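Local coordinates for cytoplasmic protein (Bacillus cereus, PDB 2O3L) that is of unknown function, a cytoplasmic DUF1048 protein whose all-helical chain folds into a left-handed superhelix, at residues K4-R9 with I42-I47; A12-Y17 with A52-G57. One frame throughout, in Å; residues are numbered along the deposited sequence. Where two conformers were deposited one is given.

Contact 1: residues K4-R9 with I42-I47; sequences KMMMAR and IQYELI
M6, a selenomethionine, sets its CG over one face of the Y44 ring, with SE alongside, in a Met-aromatic contact; the two side chains cross at about a right angle. Helix 2-11 packs here on helix 36-56 in the left-handed superhelix of this DUF1048 protein. The segment axes approach to 10.5 Å, at 35° to each other. CG of M6 makes a CH-pi contact, 3.7 Å from the centroid of the Y44 ring. It sits nearer the CD1-CE1 rim than the centre. The M6 chain bends at chi2 (-75°), which sets SE obliquely to the same ring, 4.4 Å from its centroid. CE of M6 reaches CB of Y44. M7 comes from another direction, with its CE at the edge of the Y44 ring. The same methyl touches CD1 of I47 at 3.8 Å, and that CD1 also rests on CB of M6. F21 of helix 15-31 packs on I47 as well. R9 passes obliquely over the CG2 branch of I47. Its NH2 forms salt bridges with D48 and E51 on helix 36-56. SE of M6 lies 3.9 Å above the R9 guanidinium plane, offset toward the rim, and CG2 of I47 is 3.8 Å from NH2.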
loop_
_atom_site.group_PDB
_atom_site.type_symbol
_atom_site.label_atom_id
_atom_site.label_comp_id
_atom_site.label_asym_id
_atom_site.label_seq_id
_atom_site.Cartn_x
_atom_site.Cartn_y
_atom_site.Cartn_z
ATOM N N LYS A 4 -9.918 7.157 7.745
ATOM C CA LYS A 4 -10.963 7.411 6.748
ATOM C C LYS A 4 -10.427 8.274 5.599
ATOM O O LYS A 4 -10.699 8.021 4.424
ATOM C CB LYS A 4 -12.187 8.052 7.382
ATOM C CG LYS A 4 -13.498 7.446 6.927
ATOM C CD LYS A 4 -14.679 7.953 7.777
ATOM C CE LYS A 4 -15.941 7.107 7.567
HETATM N N MSE A 5 -9.641 9.276 5.961
HETATM C CA MSE A 5 -9.041 10.200 5.017
HETATM C C MSE A 5 -8.102 9.462 4.074
HETATM O O MSE A 5 -8.037 9.758 2.886
HETATM C CB MSE A 5 -8.303 11.258 5.824
HETATM C CG MSE A 5 -7.699 12.383 5.028
HETATM SE SE MSE A 5 -5.724 12.205 4.947
HETATM C CE MSE A 5 -5.357 13.819 6.121
HETATM N N MSE A 6 -7.363 8.504 4.611
HETATM C CA MSE A 6 -6.410 7.761 3.838
HETATM C C MSE A 6 -7.161 6.820 2.897
HETATM O O MSE A 6 -6.757 6.654 1.760
HETATM C CB MSE A 6 -5.442 6.988 4.757
HETATM C CG MSE A 6 -4.482 7.912 5.538
HETATM SE SE MSE A 6 -3.051 8.627 4.372
HETATM C CE MSE A 6 -2.077 9.732 5.629
HETATM N N MSE A 7 -8.259 6.222 3.362
HETATM C CA MSE A 7 -9.062 5.363 2.480
HETATM C C MSE A 7 -9.766 6.203 1.382
HETATM O O MSE A 7 -9.912 5.757 0.255
HETATM C CB MSE A 7 -10.064 4.541 3.276
HETATM C CG MSE A 7 -9.424 3.572 4.252
HETATM SE SE MSE A 7 -8.105 2.389 3.447
HETATM C CE MSE A 7 -6.413 3.418 4.096
ATOM N N ALA A 8 -10.127 7.442 1.697
ATOM C CA ALA A 8 -10.703 8.340 0.695
ATOM C C ALA A 8 -9.700 8.659 -0.426
ATOM O O ALA A 8 -10.059 8.717 -1.610
ATOM C CB ALA A 8 -11.168 9.606 1.354
ATOM N N ARG A 9 -8.440 8.856 -0.053
ATOM C CA ARG A 9 -7.405 9.043 -1.018
ATOM C C ARG A 9 -7.222 7.837 -1.923
ATOM O O ARG A 9 -6.934 7.989 -3.122
ATOM C CB ARG A 9 -6.116 9.412 -0.314
ATOM C CG ARG A 9 -6.258 10.802 0.317
ATOM C CD ARG A 9 -5.123 11.194 1.235
ATOM N NE ARG A 9 -3.847 10.843 0.642
ATOM C CZ ARG A 9 -2.674 11.159 1.157
ATOM N NH1 ARG A 9 -2.597 11.877 2.279
ATOM N NH2 ARG A 9 -1.578 10.781 0.513
ATOM N N ILE A 42 2.858 2.025 7.275
ATOM C CA ILE A 42 3.434 1.568 6.013
ATOM C C ILE A 42 2.411 1.729 4.906
ATOM O O ILE A 42 2.744 2.107 3.793
ATOM C CB ILE A 42 3.856 0.068 6.066
ATOM C CG1 ILE A 42 4.958 -0.160 7.075
ATOM C CG2 ILE A 42 4.362 -0.390 4.716
ATOM C CD1 ILE A 42 5.035 -1.622 7.598
ATOM N N GLN A 43 1.157 1.420 5.191
ATOM C CA GLN A 43 0.110 1.627 4.192
ATOM C C GLN A 43 -0.068 3.119 3.825
ATOM O O GLN A 43 -0.355 3.460 2.668
ATOM C CB GLN A 43 -1.210 1.059 4.680
ATOM C CG GLN A 43 -1.157 -0.429 4.772
ATOM C CD GLN A 43 -2.379 -1.012 5.435
ATOM O OE1 GLN A 43 -3.357 -0.311 5.691
ATOM N NE2 GLN A 43 -2.324 -2.307 5.715
ATOM N N TYR A 44 0.112 3.999 4.799
ATOM C CA TYR A 44 0.012 5.429 4.498
ATOM C C TYR A 44 1.176 5.869 3.583
ATOM O O TYR A 44 0.964 6.648 2.632
ATOM C CB TYR A 44 -0.082 6.284 5.753
ATOM C CG TYR A 44 -1.275 5.934 6.679
ATOM C CD1 TYR A 44 -2.374 5.177 6.213
ATOM C CD2 TYR A 44 -1.320 6.392 7.981
ATOM C CE1 TYR A 44 -3.442 4.869 7.062
ATOM C CE2 TYR A 44 -2.378 6.082 8.839
ATOM C CZ TYR A 44 -3.438 5.319 8.373
ATOM O OH TYR A 44 -4.491 5.007 9.216
ATOM N N GLU A 45 2.375 5.355 3.857
ATOM C CA GLU A 45 3.498 5.636 2.989
ATOM C C GLU A 45 3.201 5.117 1.596
ATOM O O GLU A 45 3.512 5.770 0.592
ATOM C CB GLU A 45 4.807 5.055 3.525
ATOM C CG GLU A 45 5.287 5.699 4.798
ATOM C CD GLU A 45 5.787 7.138 4.639
ATOM O OE1 GLU A 45 5.762 7.707 3.513
ATOM O OE2 GLU A 45 6.242 7.673 5.659
ATOM N N LEU A 46 2.589 3.951 1.533
ATOM C CA LEU A 46 2.282 3.361 0.255
ATOM C C LEU A 46 1.246 4.194 -0.527
ATOM O O LEU A 46 1.342 4.295 -1.768
ATOM C CB LEU A 46 1.814 1.929 0.401
ATOM C CG LEU A 46 1.524 1.184 -0.917
ATOM C CD1 LEU A 46 2.841 0.857 -1.614
ATOM C CD2 LEU A 46 0.759 -0.085 -0.600
ATOM N N ILE A 47 0.300 4.813 0.179
ATOM C CA ILE A 47 -0.694 5.662 -0.477
ATOM C C ILE A 47 -0.021 6.935 -1.013
ATOM O O ILE A 47 -0.377 7.420 -2.078
ATOM C CB ILE A 47 -1.828 6.032 0.510
ATOM C CG1 ILE A 47 -2.643 4.762 0.823
ATOM C CG2 ILE A 47 -2.711 7.154 -0.020
ATOM C CD1 ILE A 47 -3.479 4.851 2.083
#

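Contact 2: residues A12-Y17 with A52-G57; sequences ALPEDY and AGAAEG. With GOL (glycerol), chain C.
The backbones of 12-17 and 52-57 come closest at L13 and A54, whose CA atoms are 7.1 Å apart. CB of A54 sits over one face of the Y17 ring, 4.1 Å from the centroid, in a CH-pi contact offset toward the CZ side. CD of P14 touches the same methyl at 4.0 Å. CD2 of L13 reaches it too, so L13, P14 and Y17 all touch this one group. G53, without a side chain, lets OH of Y17 come to 3.4 Å from its C. Y17 OH is also near A54 N, but the angle is too poor for a hydrogen bond. It bonds instead to the backbone O of R58. F50 packs edge-to-face with the Y17 ring. The contact joins the start of helix 15-31 to the end of helix 36-56. P14 is the N-cap residue of the first. G57, just past the end of the second, has positive phi (91°) in a Schellman motif, and its N bonds to O of A54. A glycerol, probably from the crystallisation liquor, lies between the two segments. Its O1 is in plane at the edge of the Y17 ring. In one of two D16 conformers, with CG between the backbone N and the carbonyl carbon (chi1 56°), O1 donates to OD1 at 2.9 Å, so this bond is less certain. At the other end, O3 donates to O of A54 at 3.0 Å.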
loop_
_atom_site.group_PDB
_atom_site.type_symbol
_atom_site.label_atom_id
_atom_site.label_comp_id
_atom_site.label_asym_id
_atom_site.label_seq_id
_atom_site.Cartn_x
_atom_site.Cartn_y
_atom_site.Cartn_z
ATOM N N ALA A 12 -9.761 7.702 -4.590
ATOM C CA ALA A 12 -9.647 8.734 -5.616
ATOM C C ALA A 12 -8.664 8.259 -6.674
ATOM O O ALA A 12 -8.568 8.832 -7.711
ATOM C CB ALA A 12 -9.175 10.054 -5.024
ATOM N N LEU A 13 -7.933 7.198 -6.406
ATOM C CA LEU A 13 -7.010 6.653 -7.393
ATOM C C LEU A 13 -7.736 5.863 -8.477
ATOM O O LEU A 13 -8.902 5.462 -8.296
ATOM C CB LEU A 13 -6.022 5.731 -6.708
ATOM C CG LEU A 13 -5.151 6.331 -5.587
ATOM C CD1 LEU A 13 -4.414 5.227 -4.861
ATOM C CD2 LEU A 13 -4.178 7.354 -6.126
ATOM N N PRO A 14 -7.063 5.638 -9.620
ATOM C CA PRO A 14 -7.682 4.819 -10.674
ATOM C C PRO A 14 -8.015 3.429 -10.119
ATOM O O PRO A 14 -7.371 2.984 -9.153
ATOM C CB PRO A 14 -6.593 4.746 -11.739
ATOM C CG PRO A 14 -5.727 6.001 -11.496
ATOM C CD PRO A 14 -5.739 6.166 -10.022
ATOM N N GLU A 15 -9.003 2.771 -10.717
ATOM C CA GLU A 15 -9.507 1.493 -10.222
ATOM C C GLU A 15 -8.398 0.420 -10.078
ATOM O O GLU A 15 -8.397 -0.337 -9.108
ATOM C CB GLU A 15 -10.675 0.962 -11.094
ATOM N N ASP A 16 -7.451 0.367 -11.009
ATOM C CA ASP A 16 -6.412 -0.640 -10.895
ATOM C C ASP A 16 -5.512 -0.391 -9.681
ATOM O O ASP A 16 -5.110 -1.344 -9.011
ATOM C CB ASP A 16 -5.623 -0.853 -12.194
ATOM C CG ASP A 16 -4.987 0.408 -12.759
ATOM O OD1 ASP A 16 -4.987 1.498 -12.139
ATOM O OD2 ASP A 16 -4.451 0.280 -13.884
ATOM N N TYR A 17 -5.225 0.882 -9.381
ATOM C CA TYR A 17 -4.495 1.246 -8.179
ATOM C C TYR A 17 -5.283 0.836 -6.931
ATOM O O TYR A 17 -4.715 0.370 -5.931
ATOM C CB TYR A 17 -4.213 2.754 -8.131
ATOM C CG TYR A 17 -2.939 3.201 -8.796
ATOM C CD1 TYR A 17 -2.891 3.454 -10.187
ATOM C CD2 TYR A 17 -1.763 3.403 -8.041
ATOM C CE1 TYR A 17 -1.699 3.875 -10.808
ATOM C CE2 TYR A 17 -0.556 3.822 -8.648
ATOM C CZ TYR A 17 -0.539 4.051 -10.027
ATOM O OH TYR A 17 0.605 4.455 -10.617
ATOM N N ALA A 52 1.521 9.601 -5.938
ATOM C CA ALA A 52 2.512 10.246 -6.781
ATOM C C ALA A 52 2.604 9.542 -8.130
ATOM O O ALA A 52 2.630 10.166 -9.195
ATOM C CB ALA A 52 3.896 10.261 -6.088
ATOM N N GLY A 53 2.723 8.234 -8.086
ATOM C CA GLY A 53 2.809 7.459 -9.305
ATOM C C GLY A 53 1.621 7.672 -10.239
ATOM O O GLY A 53 1.817 7.847 -11.441
ATOM N N ALA A 54 0.402 7.669 -9.693
ATOM C CA ALA A 54 -0.791 7.947 -10.512
ATOM C C ALA A 54 -0.724 9.370 -11.053
ATOM O O ALA A 54 -1.028 9.603 -12.222
ATOM C CB ALA A 54 -2.058 7.746 -9.723
ATOM N N ALA A 55 -0.306 10.324 -10.224
ATOM C CA ALA A 55 -0.134 11.693 -10.702
ATOM C C ALA A 55 0.884 11.821 -11.835
ATOM O O ALA A 55 0.715 12.651 -12.691
ATOM C CB ALA A 55 0.235 12.655 -9.563
ATOM N N GLU A 56 1.936 11.011 -11.844
ATOM C CA GLU A 56 2.959 11.071 -12.893
ATOM C C GLU A 56 2.505 10.273 -14.117
ATOM O O GLU A 56 3.158 10.325 -15.130
ATOM C CB GLU A 56 4.283 10.445 -12.397
ATOM C CG GLU A 56 4.975 11.216 -11.287
ATOM C CD GLU A 56 5.643 12.471 -11.747
ATOM O OE1 GLU A 56 5.927 12.617 -12.964
ATOM O OE2 GLU A 56 5.904 13.313 -10.869
ATOM N N GLY A 57 1.442 9.474 -13.977
ATOM C CA GLY A 57 0.888 8.720 -15.072
ATOM C C GLY A 57 1.457 7.321 -15.223
ATOM O O GLY A 57 1.325 6.707 -16.295
HETATM C C1 GOL C . -4.020 4.736 -14.623
HETATM O O1 GOL C . -3.776 3.576 -13.838
HETATM C C2 GOL C . -2.767 5.562 -14.979
HETATM O O2 GOL C . -1.756 4.716 -15.470
HETATM C C3 GOL C . -2.205 6.400 -13.831
HETATM O O3 GOL C . -2.751 7.718 -13.827
#

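Contacts 1 and 2 share helix 36-56, and their centres are about 13 Å apart. Contact 1 uses the middle of that helix and contact 2 its C-terminal end. Their other partners are consecutive: helix 2-11 in contact 1, then the turn and start of helix 15-31 in contact 2. Along the chain the segments alternate, 4-9, 12-17, 42-47, 52-57, so the two pairings cross. The centre of contact 1 is about 8 Å from that of the chain, and the centre of contact 2 about 12 Å. Between them, helix 2-11 and the turn after it pack on helix 36-56 in its middle and at its C-terminal end. All four segments belong to the DUF1048 part of the chain.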